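E3 SUMO-protein ligase SIZ1 (Saccharomyces cerevisiae, PDB 3I2D) acts as a SUMO E3 ligase that promotes attachment of the modifier Smt3 to septins and PCNA. Local coordinates at residues Leu119-Gly124 with Ile137-Pro142; Ile220-Thr225 with Ile305-Asp310; Gln272-Leu277 with Cys291-Ile296. All blocks are in the same frame, centred on the assembly; numbering follows the deposited sequence.

Contact 1: residues Leu119-Gly124 with Ile137-Pro142; sequences LYLFSG and IQFPFP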
ATOM      1  N   LEU A 119      -1.190  -2.378 -16.260  1.00 45.79           N
ATOM      2  CA  LEU A 119      -2.222  -1.413 -16.630  1.00 50.78           C
ATOM      3  C   LEU A 119      -3.409  -1.536 -15.667  1.00 52.52           C
ATOM      4  O   LEU A 119      -4.170  -2.499 -15.728  1.00 57.75           O
ATOM      5  CB  LEU A 119      -2.689  -1.684 -18.052  1.00 48.04           C
ATOM      6  CG  LEU A 119      -3.265  -0.542 -18.881  1.00 47.00           C
ATOM      7  CD1 LEU A 119      -4.440  -1.111 -19.643  1.00 43.99           C
ATOM      8  CD2 LEU A 119      -3.686   0.639 -18.010  1.00 54.22           C
ATOM      9  N   TYR A 120      -3.559  -0.566 -14.775  1.00 49.86           N
ATOM     10  CA  TYR A 120      -4.635  -0.603 -13.797  1.00 51.67           C
ATOM     11  C   TYR A 120      -5.777   0.338 -14.142  1.00 54.76           C
ATOM     12  O   TYR A 120      -5.570   1.439 -14.648  1.00 59.22           O
ATOM     13  CB  TYR A 120      -4.096  -0.239 -12.407  1.00 47.44           C
ATOM     14  CG  TYR A 120      -3.381  -1.356 -11.683  1.00 46.07           C
ATOM     15  CD1 TYR A 120      -3.109  -2.573 -12.316  1.00 50.46           C
ATOM     16  CD2 TYR A 120      -3.006  -1.212 -10.347  1.00 47.04           C
ATOM     17  CE1 TYR A 120      -2.489  -3.619 -11.634  1.00 44.05           C
ATOM     18  CE2 TYR A 120      -2.381  -2.251  -9.654  1.00 45.90           C
ATOM     19  CZ  TYR A 120      -2.132  -3.447 -10.304  1.00 53.33           C
ATOM     20  OH  TYR A 120      -1.535  -4.478  -9.619  1.00 57.96           O
ATOM     21  N   LEU A 121      -6.995  -0.100 -13.884  1.00 51.88           N
ATOM     22  CA  LEU A 121      -8.118   0.770 -14.128  1.00 47.30           C
ATOM     23  C   LEU A 121      -8.588   1.214 -12.743  1.00 52.02           C
ATOM     24  O   LEU A 121      -8.759   0.390 -11.838  1.00 47.34           O
ATOM     25  CB  LEU A 121      -9.216   0.023 -14.857  1.00 49.46           C
ATOM     26  CG  LEU A 121     -10.464   0.846 -15.147  1.00 51.06           C
ATOM     27  CD1 LEU A 121     -10.106   2.098 -15.939  1.00 37.24           C
ATOM     28  CD2 LEU A 121     -11.448  -0.037 -15.895  1.00 50.40           C
ATOM     29  N   PHE A 122      -8.738   2.522 -12.567  1.00 49.04           N
ATOM     30  CA  PHE A 122      -9.187   3.073 -11.293  1.00 52.99           C
ATOM     31  C   PHE A 122     -10.577   3.652 -11.455  1.00 51.98           C
ATOM     32  O   PHE A 122     -10.998   3.981 -12.565  1.00 52.34           O
ATOM     33  CB  PHE A 122      -8.268   4.203 -10.803  1.00 50.06           C
ATOM     34  CG  PHE A 122      -6.935   3.736 -10.316  1.00 57.76           C
ATOM     35  CD1 PHE A 122      -5.970   3.290 -11.209  1.00 55.81           C
ATOM     36  CD2 PHE A 122      -6.645   3.734  -8.959  1.00 56.05           C
ATOM     37  CE1 PHE A 122      -4.748   2.851 -10.762  1.00 47.41           C
ATOM     38  CE2 PHE A 122      -5.421   3.293  -8.500  1.00 53.24           C
ATOM     39  CZ  PHE A 122      -4.469   2.853  -9.403  1.00 57.05           C
ATOM     40  N   SER A 123     -11.276   3.790 -10.338  1.00 44.56           N
ATOM     41  CA  SER A 123     -12.600   4.357 -10.353  1.00 41.87           C
ATOM     42  C   SER A 123     -12.782   5.158  -9.091  1.00 42.04           C
ATOM     43  O   SER A 123     -12.289   4.781  -8.046  1.00 46.60           O
ATOM     44  CB  SER A 123     -13.641   3.256 -10.415  1.00 43.57           C
ATOM     45  OG  SER A 123     -14.943   3.801 -10.372  1.00 53.89           O
ATOM     46  N   GLY A 124     -13.485   6.273  -9.190  1.00 45.20           N
ATOM     47  CA  GLY A 124     -13.733   7.098  -8.026  1.00 44.57           C
ATOM     48  C   GLY A 124     -15.007   7.871  -8.267  1.00 41.91           C
ATOM     49  O   GLY A 124     -15.474   7.945  -9.394  1.00 48.09           O
ATOM     50  N   ILE A 137     -10.545   4.526  -3.869  1.00 48.84           N
ATOM     51  CA  ILE A 137     -10.829   3.775  -5.083  1.00 44.97           C
ATOM     52  C   ILE A 137     -12.187   3.129  -4.886  1.00 46.10           C
ATOM     53  O   ILE A 137     -12.368   2.304  -3.998  1.00 52.80           O
ATOM     54  CB  ILE A 137      -9.790   2.698  -5.332  1.00 44.91           C
ATOM     55  CG1 ILE A 137      -8.457   3.357  -5.689  1.00 47.87           C
ATOM     56  CG2 ILE A 137     -10.271   1.758  -6.420  1.00 41.16           C
ATOM     57  CD1 ILE A 137      -7.279   2.400  -5.698  1.00 40.91           C
ATOM     58  N   GLN A 138     -13.151   3.513  -5.707  1.00 47.19           N
ATOM     59  CA  GLN A 138     -14.479   2.957  -5.575  1.00 48.38           C
ATOM     60  C   GLN A 138     -15.251   2.837  -6.877  1.00 51.11           C
ATOM     61  O   GLN A 138     -15.625   3.841  -7.480  1.00 46.92           O
ATOM     62  CB  GLN A 138     -15.288   3.793  -4.607  1.00 48.37           C
ATOM     63  CG  GLN A 138     -16.512   3.081  -4.113  1.00 67.48           C
ATOM     64  CD  GLN A 138     -17.386   3.982  -3.276  1.00 77.78           C
ATOM     65  OE1 GLN A 138     -18.008   4.913  -3.793  1.00 79.41           O
ATOM     66  NE2 GLN A 138     -17.426   3.728  -1.969  1.00 77.91           N
ATOM     67  N   PHE A 139     -15.475   1.589  -7.291  1.00 47.95           N
ATOM     68  CA  PHE A 139     -16.231   1.250  -8.485  1.00 46.01           C
ATOM     69  C   PHE A 139     -17.722   1.139  -8.151  1.00 49.66           C
ATOM     70  O   PHE A 139     -18.090   0.819  -7.028  1.00 60.01           O
ATOM     71  CB  PHE A 139     -15.783  -0.106  -9.012  1.00 44.36           C
ATOM     72  CG  PHE A 139     -14.510  -0.065  -9.775  1.00 45.17           C
ATOM     73  CD1 PHE A 139     -13.308   0.171  -9.135  1.00 44.74           C
ATOM     74  CD2 PHE A 139     -14.513  -0.241 -11.153  1.00 39.92           C
ATOM     75  CE1 PHE A 139     -12.126   0.234  -9.863  1.00 50.07           C
ATOM     76  CE2 PHE A 139     -13.348  -0.178 -11.879  1.00 39.71           C
ATOM     77  CZ  PHE A 139     -12.149   0.062 -11.235  1.00 40.46           C
ATOM     78  N   PRO A 140     -18.607   1.414  -9.115  1.00 50.25           N
ATOM     79  CA  PRO A 140     -20.022   1.279  -8.764  1.00 48.95           C
ATOM     80  C   PRO A 140     -20.383  -0.210  -8.678  1.00 48.50           C
ATOM     81  O   PRO A 140     -19.822  -1.018  -9.406  1.00 46.86           O
ATOM     82  CB  PRO A 140     -20.728   1.981  -9.917  1.00 47.98           C
ATOM     83  CG  PRO A 140     -19.800   1.741 -11.071  1.00 55.42           C
ATOM     84  CD  PRO A 140     -18.451   2.026 -10.445  1.00 51.90           C
ATOM     85  N   PHE A 141     -21.299  -0.560  -7.778  1.00 48.46           N
ATOM     86  CA  PHE A 141     -21.743  -1.937  -7.600  1.00 48.17           C
ATOM     87  C   PHE A 141     -23.239  -2.009  -7.874  1.00 51.56           C
ATOM     88  O   PHE A 141     -23.999  -1.155  -7.435  1.00 59.98           O
ATOM     89  CB  PHE A 141     -21.480  -2.390  -6.167  1.00 45.72           C
ATOM     90  CG  PHE A 141     -21.835  -3.824  -5.909  1.00 58.01           C
ATOM     91  CD1 PHE A 141     -20.873  -4.829  -6.046  1.00 60.93           C
ATOM     92  CD2 PHE A 141     -23.128  -4.179  -5.511  1.00 60.92           C
ATOM     93  CE1 PHE A 141     -21.191  -6.161  -5.787  1.00 61.62           C
ATOM     94  CE2 PHE A 141     -23.462  -5.516  -5.247  1.00 52.94           C
ATOM     95  CZ  PHE A 141     -22.492  -6.505  -5.385  1.00 60.92           C
ATOM     96  N   PRO A 142     -23.687  -3.022  -8.621  1.00 50.70           N
ATOM     97  CA  PRO A 142     -22.913  -4.114  -9.224  1.00 52.37           C
ATOM     98  C   PRO A 142     -22.268  -3.674 -10.546  1.00 53.81           C
ATOM     99  O   PRO A 142     -22.685  -2.685 -11.161  1.00 55.61           O
ATOM    100  CB  PRO A 142     -23.972  -5.184  -9.449  1.00 49.89           C
ATOM    101  CG  PRO A 142     -25.159  -4.319  -9.912  1.00 48.15           C
ATOM    102  CD  PRO A 142     -25.122  -3.133  -8.955  1.00 41.81           C
TER
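S123, near the end of strand 117-125, packs on F139 in a buried contact between that strand and the loop that leads on to strand 143-147 of the PINIT domain. The two segments run across one another, their touching parts 83° apart, so the pairing is local and involves few residues. At its centre S123 CB sits almost on the normal of the F139 ring, 3.3 Å from the centroid, a CH-pi contact over the face. F139 CG lies anti to its carbonyl carbon (chi1 -79°), which brings the ring back beneath the strand although its CB points away from it. At the ring edge, in plane, CZ meets the carbonyl O of L121 at 3.5 Å. Two polar bonds fix the residue before F139: Q138 N donates to S123 O (2.8 Å), while S123 OG donates to Q138 O (3.0 Å). Both donors stand above the respective carbonyl planes, and S123 holds Q138 at both N and O, through its carbonyl and hydroxyl. On the other side of the strand, I137 CD1 reaches the F122 ring at CE2, 3.5 Å away, and F68 adds a second ring to F122. An alanine at F139 would probably leave S123 CB and the L121 carbonyl without the ring that packs on them, opening a gap beneath the strand. P140 continues inward, touching Y195 and V87 of one sheet and Y188 of the other. This illustrates how a two-sheet antiparallel beta domain, here PINIT, anchors the connection that passes from one sheet to the other.

Contact 2: residues Ile220-Thr225 with Ile305-Asp310; sequences IIKQAT and ISEFVD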
ATOM      1  N   ILE A 220      16.955   3.133  14.824  1.00 50.41           N
ATOM      2  CA  ILE A 220      16.593   3.653  16.127  1.00 52.67           C
ATOM      3  C   ILE A 220      17.815   3.222  16.921  1.00 56.45           C
ATOM      4  O   ILE A 220      17.984   2.045  17.239  1.00 45.54           O
ATOM      5  CB  ILE A 220      15.314   2.963  16.654  1.00 57.31           C
ATOM      6  CG1 ILE A 220      14.155   3.252  15.703  1.00 53.26           C
ATOM      7  CG2 ILE A 220      14.963   3.452  18.051  1.00 50.77           C
ATOM      8  CD1 ILE A 220      12.935   2.421  15.991  1.00 60.37           C
ATOM      9  N   ILE A 221      18.676   4.190  17.212  1.00 59.88           N
ATOM     10  CA  ILE A 221      19.930   3.932  17.905  1.00 63.35           C
ATOM     11  C   ILE A 221      19.762   3.372  19.311  1.00 66.99           C
ATOM     12  O   ILE A 221      18.763   3.634  19.989  1.00 65.98           O
ATOM     13  CB  ILE A 221      20.812   5.219  17.908  1.00 60.65           C
ATOM     14  CG1 ILE A 221      20.197   6.303  18.791  1.00 61.77           C
ATOM     15  CG2 ILE A 221      20.904   5.771  16.485  1.00 54.76           C
ATOM     16  CD1 ILE A 221      20.919   7.644  18.707  1.00 59.54           C
ATOM     17  N   LYS A 222      20.752   2.591  19.736  1.00 65.46           N
ATOM     18  CA  LYS A 222      20.740   1.956  21.046  1.00 66.52           C
ATOM     19  C   LYS A 222      20.488   2.911  22.212  1.00 68.20           C
ATOM     20  O   LYS A 222      19.762   2.579  23.147  1.00 68.33           O
ATOM     21  CB  LYS A 222      22.056   1.209  21.264  1.00 73.49           C
ATOM     22  CG  LYS A 222      22.433   0.275  20.120  1.00 78.26           C
ATOM     23  CD  LYS A 222      23.726  -0.453  20.408  1.00 78.29           C
ATOM     24  CE  LYS A 222      23.576  -1.340  21.626  1.00 86.52           C
ATOM     25  NZ  LYS A 222      24.880  -1.936  22.046  1.00 97.19           N
ATOM     26  N   GLN A 223      21.089   4.093  22.174  1.00 69.13           N
ATOM     27  CA  GLN A 223      20.887   5.043  23.260  1.00 67.30           C
ATOM     28  C   GLN A 223      19.405   5.252  23.519  1.00 65.86           C
ATOM     29  O   GLN A 223      18.976   5.244  24.669  1.00 69.56           O
ATOM     30  CB  GLN A 223      21.559   6.386  22.953  1.00 70.80           C
ATOM     31  CG  GLN A 223      23.069   6.425  23.218  1.00 77.57           C
ATOM     32  CD  GLN A 223      23.861   5.446  22.351  1.00 83.76           C
ATOM     33  OE1 GLN A 223      23.595   5.293  21.153  1.00 87.78           O
ATOM     34  NE2 GLN A 223      24.849   4.795  22.951  1.00 77.08           N
ATOM     35  N   ALA A 224      18.625   5.426  22.453  1.00 62.74           N
ATOM     36  CA  ALA A 224      17.174   5.634  22.570  1.00 57.75           C
ATOM     37  C   ALA A 224      16.509   4.459  23.287  1.00 57.38           C
ATOM     38  O   ALA A 224      15.782   4.632  24.267  1.00 54.27           O
ATOM     39  CB  ALA A 224      16.546   5.814  21.174  1.00 49.50           C
ATOM     40  N   THR A 225      16.760   3.256  22.789  1.00 56.40           N
ATOM     41  CA  THR A 225      16.183   2.068  23.386  1.00 55.33           C
ATOM     42  C   THR A 225      16.549   1.943  24.862  1.00 57.24           C
ATOM     43  O   THR A 225      15.722   1.522  25.679  1.00 54.56           O
ATOM     44  CB  THR A 225      16.639   0.804  22.630  1.00 55.95           C
ATOM     45  OG1 THR A 225      16.134   0.847  21.291  1.00 57.79           O
ATOM     46  CG2 THR A 225      16.128  -0.451  23.322  1.00 56.66           C
ATOM     47  N   ILE A 305      14.728   0.306  11.461  1.00 45.73           N
ATOM     48  CA  ILE A 305      15.288  -0.884  12.085  1.00 39.07           C
ATOM     49  C   ILE A 305      15.717  -0.483  13.480  1.00 42.84           C
ATOM     50  O   ILE A 305      16.175   0.634  13.684  1.00 45.65           O
ATOM     51  CB  ILE A 305      16.560  -1.381  11.332  1.00 39.48           C
ATOM     52  CG1 ILE A 305      16.181  -1.924   9.955  1.00 36.43           C
ATOM     53  CG2 ILE A 305      17.290  -2.451  12.161  1.00 33.26           C
ATOM     54  CD1 ILE A 305      15.127  -2.990  10.007  1.00 30.97           C
ATOM     55  N   SER A 306      15.564  -1.388  14.441  1.00 46.77           N
ATOM     56  CA  SER A 306      15.983  -1.123  15.812  1.00 47.77           C
ATOM     57  C   SER A 306      17.387  -1.677  15.971  1.00 48.89           C
ATOM     58  O   SER A 306      17.588  -2.885  15.956  1.00 49.61           O
ATOM     59  CB  SER A 306      15.058  -1.808  16.810  1.00 48.05           C
ATOM     60  OG  SER A 306      15.731  -2.062  18.032  1.00 49.72           O
ATOM     61  N   GLU A 307      18.356  -0.785  16.123  1.00 52.29           N
ATOM     62  CA  GLU A 307      19.737  -1.189  16.270  1.00 56.29           C
ATOM     63  C   GLU A 307      19.936  -2.046  17.513  1.00 59.24           C
ATOM     64  O   GLU A 307      20.701  -3.022  17.492  1.00 54.31           O
ATOM     65  CB  GLU A 307      20.632   0.040  16.339  1.00 63.21           C
ATOM     66  CG  GLU A 307      22.098  -0.288  16.176  1.00 77.74           C
ATOM     67  CD  GLU A 307      22.974   0.938  16.248  1.00 82.93           C
ATOM     68  OE1 GLU A 307      23.116   1.493  17.361  1.00 84.50           O
ATOM     69  OE2 GLU A 307      23.510   1.344  15.188  1.00 84.04           O
ATOM     70  N   PHE A 308      19.244  -1.693  18.594  1.00 56.89           N
ATOM     71  CA  PHE A 308      19.380  -2.460  19.817  1.00 54.09           C
ATOM     72  C   PHE A 308      19.031  -3.918  19.569  1.00 59.59           C
ATOM     73  O   PHE A 308      19.856  -4.804  19.806  1.00 64.32           O
ATOM     74  CB  PHE A 308      18.471  -1.934  20.929  1.00 47.16           C
ATOM     75  CG  PHE A 308      18.686  -2.641  22.239  1.00 54.87           C
ATOM     76  CD1 PHE A 308      19.840  -2.411  22.987  1.00 57.86           C
ATOM     77  CD2 PHE A 308      17.786  -3.596  22.688  1.00 52.24           C
ATOM     78  CE1 PHE A 308      20.096  -3.124  24.157  1.00 56.72           C
ATOM     79  CE2 PHE A 308      18.035  -4.318  23.863  1.00 57.26           C
ATOM     80  CZ  PHE A 308      19.192  -4.079  24.597  1.00 54.24           C
ATOM     81  N   VAL A 309      17.804  -4.153  19.092  1.00 59.83           N
ATOM     82  CA  VAL A 309      17.307  -5.499  18.823  1.00 55.67           C
ATOM     83  C   VAL A 309      18.090  -6.196  17.712  1.00 56.88           C
ATOM     84  O   VAL A 309      18.314  -7.408  17.768  1.00 54.12           O
ATOM     85  CB  VAL A 309      15.799  -5.480  18.460  1.00 56.53           C
ATOM     86  CG1 VAL A 309      15.315  -6.892  18.195  1.00 54.83           C
ATOM     87  CG2 VAL A 309      14.999  -4.884  19.591  1.00 48.31           C
ATOM     88  N   ASP A 310      18.502  -5.434  16.704  1.00 54.79           N
ATOM     89  CA  ASP A 310      19.276  -5.998  15.608  1.00 55.89           C
ATOM     90  C   ASP A 310      20.568  -6.574  16.186  1.00 62.39           C
ATOM     91  O   ASP A 310      20.975  -7.679  15.827  1.00 63.97           O
ATOM     92  CB  ASP A 310      19.611  -4.920  14.585  1.00 59.81           C
ATOM     93  CG  ASP A 310      19.923  -5.494  13.217  1.00 68.48           C
ATOM     94  OD1 ASP A 310      20.343  -4.721  12.325  1.00 69.68           O
ATOM     95  OD2 ASP A 310      19.734  -6.714  13.027  1.00 75.79           O
TER
HETATM   96  O   HOH W   1      17.568   0.232  18.900  1.00 72.76           O
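I220 and S306 form a single parallel beta bridge, in which I220 N donates to I305 O (2.9 Å) and I220 O receives E307 N (3.1 Å). Just beyond it both segments turn into helices, with I221 and S306 at the N-cap positions. S306 plays that part with its side chain, its OG accepting from V309 N at 3.1 Å with an angle of 163° at the hydrogen. A water lies in the fork between the two helix starts. It donates to I220 O, accepts from F308 N and also bonds T225 OG1 and S306 OG, so that four polar groups from both segments share it. The whole is an instructive case of two helical N termini joined through one bridge and one water, here where helix 307-313 of the SP-RING region meets helix 222-234. Further along, the side chains of the helices cross at about right angles. T225 points toward its partner, and its CG2 comes 3.5 Å from F308 CG, approaching the ring obliquely. F308 CG is anti to the backbone N (chi1 -175°), an orientation that carries the ring across the T225 side chain and within 4.1 Å of K222 CE at its CD1. E307 instead lays OE1 against the aliphatic part of K222, near CG, while the charged ends stay 6.1 Å apart from E307 OE1 to K222 NZ; K222 NZ has a long, weak ion pair with D311. T225 also rests on L271 and S306 on C273, while the side chain of I220 lies about 9 Å from the bound zinc ion.

Contact 3: residues Gln272-Leu277 with Cys291-Ile296; sequences QCFDAL and CPVCQI. With ZN (zinc ion), chain B.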
ATOM      1  N   GLN A 272       9.247  -4.203  22.011  1.00 59.26           N
ATOM      2  CA  GLN A 272       8.936  -5.240  21.028  1.00 55.81           C
ATOM      3  C   GLN A 272       8.886  -4.728  19.595  1.00 55.05           C
ATOM      4  O   GLN A 272       8.132  -3.810  19.277  1.00 52.05           O
ATOM      5  CB  GLN A 272       7.602  -5.926  21.375  1.00 57.04           C
ATOM      6  CG  GLN A 272       7.202  -7.111  20.460  1.00 58.82           C
ATOM      7  CD  GLN A 272       8.325  -8.137  20.278  1.00 67.22           C
ATOM      8  OE1 GLN A 272       8.978  -8.543  21.248  1.00 71.46           O
ATOM      9  NE2 GLN A 272       8.545  -8.568  19.036  1.00 50.26           N
ATOM     10  N   CYS A 273       9.708  -5.327  18.738  1.00 51.60           N
ATOM     11  CA  CYS A 273       9.733  -4.963  17.333  1.00 48.75           C
ATOM     12  C   CYS A 273       9.023  -6.070  16.586  1.00 48.33           C
ATOM     13  O   CYS A 273       8.516  -7.013  17.193  1.00 45.22           O
ATOM     14  CB  CYS A 273      11.168  -4.849  16.824  1.00 54.33           C
ATOM     15  SG  CYS A 273      12.123  -3.564  17.630  1.00 57.48           S
ATOM     16  N   PHE A 274       8.973  -5.950  15.268  1.00 46.86           N
ATOM     17  CA  PHE A 274       8.347  -6.967  14.431  1.00 50.70           C
ATOM     18  C   PHE A 274       9.171  -6.993  13.152  1.00 51.21           C
ATOM     19  O   PHE A 274       9.900  -6.047  12.873  1.00 51.60           O
ATOM     20  CB  PHE A 274       6.891  -6.613  14.131  1.00 41.68           C
ATOM     21  CG  PHE A 274       6.716  -5.242  13.595  1.00 41.82           C
ATOM     22  CD1 PHE A 274       6.404  -4.190  14.448  1.00 39.60           C
ATOM     23  CD2 PHE A 274       6.879  -4.989  12.234  1.00 34.99           C
ATOM     24  CE1 PHE A 274       6.253  -2.898  13.958  1.00 38.26           C
ATOM     25  CE2 PHE A 274       6.732  -3.711  11.733  1.00 40.70           C
ATOM     26  CZ  PHE A 274       6.415  -2.654  12.599  1.00 35.83           C
ATOM     27  N   ASP A 275       9.060  -8.060  12.371  1.00 51.33           N
ATOM     28  CA  ASP A 275       9.864  -8.162  11.171  1.00 46.26           C
ATOM     29  C   ASP A 275       9.392  -7.275  10.030  1.00 45.19           C
ATOM     30  O   ASP A 275       8.290  -7.461   9.514  1.00 45.99           O
ATOM     31  CB  ASP A 275       9.926  -9.618  10.731  1.00 47.80           C
ATOM     32  CG  ASP A 275      10.973  -9.841   9.671  1.00 55.50           C
ATOM     33  OD1 ASP A 275      10.640  -9.732   8.473  1.00 56.96           O
ATOM     34  OD2 ASP A 275      12.145 -10.088  10.035  1.00 53.44           O
ATOM     35  N   ALA A 276      10.231  -6.323   9.618  1.00 45.35           N
ATOM     36  CA  ALA A 276       9.843  -5.400   8.543  1.00 47.34           C
ATOM     37  C   ALA A 276       9.491  -6.121   7.252  1.00 49.12           C
ATOM     38  O   ALA A 276       8.668  -5.647   6.466  1.00 50.73           O
ATOM     39  CB  ALA A 276      10.942  -4.364   8.279  1.00 36.97           C
ATOM     40  N   LEU A 277      10.100  -7.275   7.019  1.00 48.54           N
ATOM     41  CA  LEU A 277       9.786  -7.979   5.793  1.00 47.97           C
ATOM     42  C   LEU A 277       8.390  -8.567   5.857  1.00 46.55           C
ATOM     43  O   LEU A 277       7.634  -8.462   4.885  1.00 49.09           O
ATOM     44  CB  LEU A 277      10.806  -9.084   5.497  1.00 48.12           C
ATOM     45  CG  LEU A 277      10.568  -9.684   4.111  1.00 47.16           C
ATOM     46  CD1 LEU A 277      10.612  -8.595   3.039  1.00 38.98           C
ATOM     47  CD2 LEU A 277      11.604 -10.732   3.851  1.00 54.34           C
ATOM     48  N   CYS A 291       0.568  -0.928  13.615  1.00 50.05           N
ATOM     49  CA  CYS A 291       1.585  -1.713  14.267  1.00 52.28           C
ATOM     50  C   CYS A 291       0.962  -2.989  14.830  1.00 51.36           C
ATOM     51  O   CYS A 291      -0.089  -2.935  15.458  1.00 54.40           O
ATOM     52  CB  CYS A 291       2.234  -0.882  15.381  1.00 55.05           C
ATOM     53  SG  CYS A 291       3.514  -1.732  16.323  1.00 62.04           S
ATOM     54  N   PRO A 292       1.599  -4.157  14.597  1.00 51.42           N
ATOM     55  CA  PRO A 292       1.132  -5.468  15.074  1.00 47.94           C
ATOM     56  C   PRO A 292       1.202  -5.589  16.590  1.00 50.38           C
ATOM     57  O   PRO A 292       0.520  -6.420  17.192  1.00 52.37           O
ATOM     58  CB  PRO A 292       2.095  -6.454  14.412  1.00 50.00           C
ATOM     59  CG  PRO A 292       2.617  -5.709  13.220  1.00 53.64           C
ATOM     60  CD  PRO A 292       2.789  -4.319  13.741  1.00 49.58           C
ATOM     61  N   VAL A 293       2.042  -4.760  17.200  1.00 51.65           N
ATOM     62  CA  VAL A 293       2.231  -4.777  18.645  1.00 53.18           C
ATOM     63  C   VAL A 293       1.295  -3.823  19.432  1.00 53.44           C
ATOM     64  O   VAL A 293       0.580  -4.261  20.337  1.00 52.83           O
ATOM     65  CB  VAL A 293       3.710  -4.460  18.985  1.00 51.24           C
ATOM     66  CG1 VAL A 293       3.951  -4.599  20.469  1.00 49.44           C
ATOM     67  CG2 VAL A 293       4.627  -5.388  18.225  1.00 51.31           C
ATOM     68  N   CYS A 294       1.295  -2.539  19.073  1.00 53.10           N
ATOM     69  CA  CYS A 294       0.479  -1.517  19.746  1.00 54.72           C
ATOM     70  C   CYS A 294      -0.720  -1.006  18.932  1.00 57.33           C
ATOM     71  O   CYS A 294      -1.433  -0.097  19.361  1.00 60.53           O
ATOM     72  CB  CYS A 294       1.358  -0.320  20.108  1.00 50.47           C
ATOM     73  SG  CYS A 294       2.002   0.584  18.673  1.00 58.52           S
ATOM     74  N   GLN A 295      -0.917  -1.576  17.750  1.00 55.22           N
ATOM     75  CA  GLN A 295      -2.014  -1.207  16.867  1.00 49.88           C
ATOM     76  C   GLN A 295      -2.100   0.240  16.419  1.00 54.43           C
ATOM     77  O   GLN A 295      -3.065   0.593  15.751  1.00 62.79           O
ATOM     78  CB  GLN A 295      -3.356  -1.581  17.487  1.00 44.27           C
ATOM     79  CG  GLN A 295      -3.581  -3.056  17.708  1.00 50.87           C
ATOM     80  CD  GLN A 295      -2.720  -3.612  18.821  1.00 64.17           C
ATOM     81  OE1 GLN A 295      -2.624  -3.023  19.905  1.00 66.83           O
ATOM     82  NE2 GLN A 295      -2.094  -4.762  18.568  1.00 65.18           N
ATOM     83  N   ILE A 296      -1.135   1.089  16.757  1.00 54.17           N
ATOM     84  CA  ILE A 296      -1.236   2.482  16.308  1.00 55.85           C
ATOM     85  C   ILE A 296      -1.061   2.604  14.803  1.00 54.55           C
ATOM     86  O   ILE A 296      -0.693   1.648  14.135  1.00 56.20           O
ATOM     87  CB  ILE A 296      -0.186   3.425  16.979  1.00 54.34           C
ATOM     88  CG1 ILE A 296       1.166   3.328  16.272  1.00 56.08           C
ATOM     89  CG2 ILE A 296      -0.034   3.073  18.432  1.00 60.07           C
ATOM     90  CD1 ILE A 296       2.166   4.400  16.703  1.00 54.76           C
TER
HETATM   91 ZN    ZN B   1       4.037  -0.036  17.816  1.00 57.23          ZN
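C291 SG, which rests beside F274, is gripped from several directions: it binds the zinc ion at 2.3 Å and accepts weak hydrogen bonds from V293 N and C294 N within its own turn. C294 SG is a second ligand at the same distance, and C268 and H270 complete the site of three cysteines and one histidine. Amide hydrogens directed at a zinc-bound cysteine sulfur in a Cys-Pro-x-Cys turn are the mark of a zinc knuckle, and they would be expected to spread the negative charge of the thiolate. The turn is closed by a backbone bond from C291 N to I296 O and a weak one from Q295 N to C291 O.

Against this knuckle stands the F274 ring. P292 CD lies over one face, 3.6 Å above the plane and shifted toward the rim, in a CH-pi contact 19° off the normal as seen from the centroid. C291 SG comes to 3.8 Å from F274 CE1, an oblique sulfur-aromatic contact between a metal ligand and the ring. V293 CG2 comes to the ring edge, 4.3 Å from F274 CD1. F274 CG sits between the backbone N and the carbonyl carbon (chi1 52°), which turns the ring toward the knuckle. Alongside, the aliphatic part of Q272 crosses V293 at about a right angle, with CG and V293 CG2 3.8 Å apart.

The contact thus pins the knuckle of the SP-RING finger to strand 274-275, which is hydrogen-bonded through F274 and A276 to S263 and Y261, while D275 caps helix 276-285. F279 of that helix meets the F274 ring, and A276 and L277 touch L211 and E208 of helix 207-215.

In the fold
From the N terminus, contact 1 comes first and closes a short loop within the PINIT domain, between strand 117-125 and the connection to strand 143-147. The chain then passes on to the SP-RING region on the opposite side of the centre; contacts 1 and 3 have centres about 31 Å apart and do not touch. Contact 2 opens at 220-225 and closes 80 residues later at 305-310, and contact 3, 272-277 with 291-296, is nested inside that loop. The two meet directly: C273 SG packs against S306 CB at 3.5 Å and against V309 CG2. Helices 222-234 and 307-313 are thereby tied to the zinc-bearing centre of the finger.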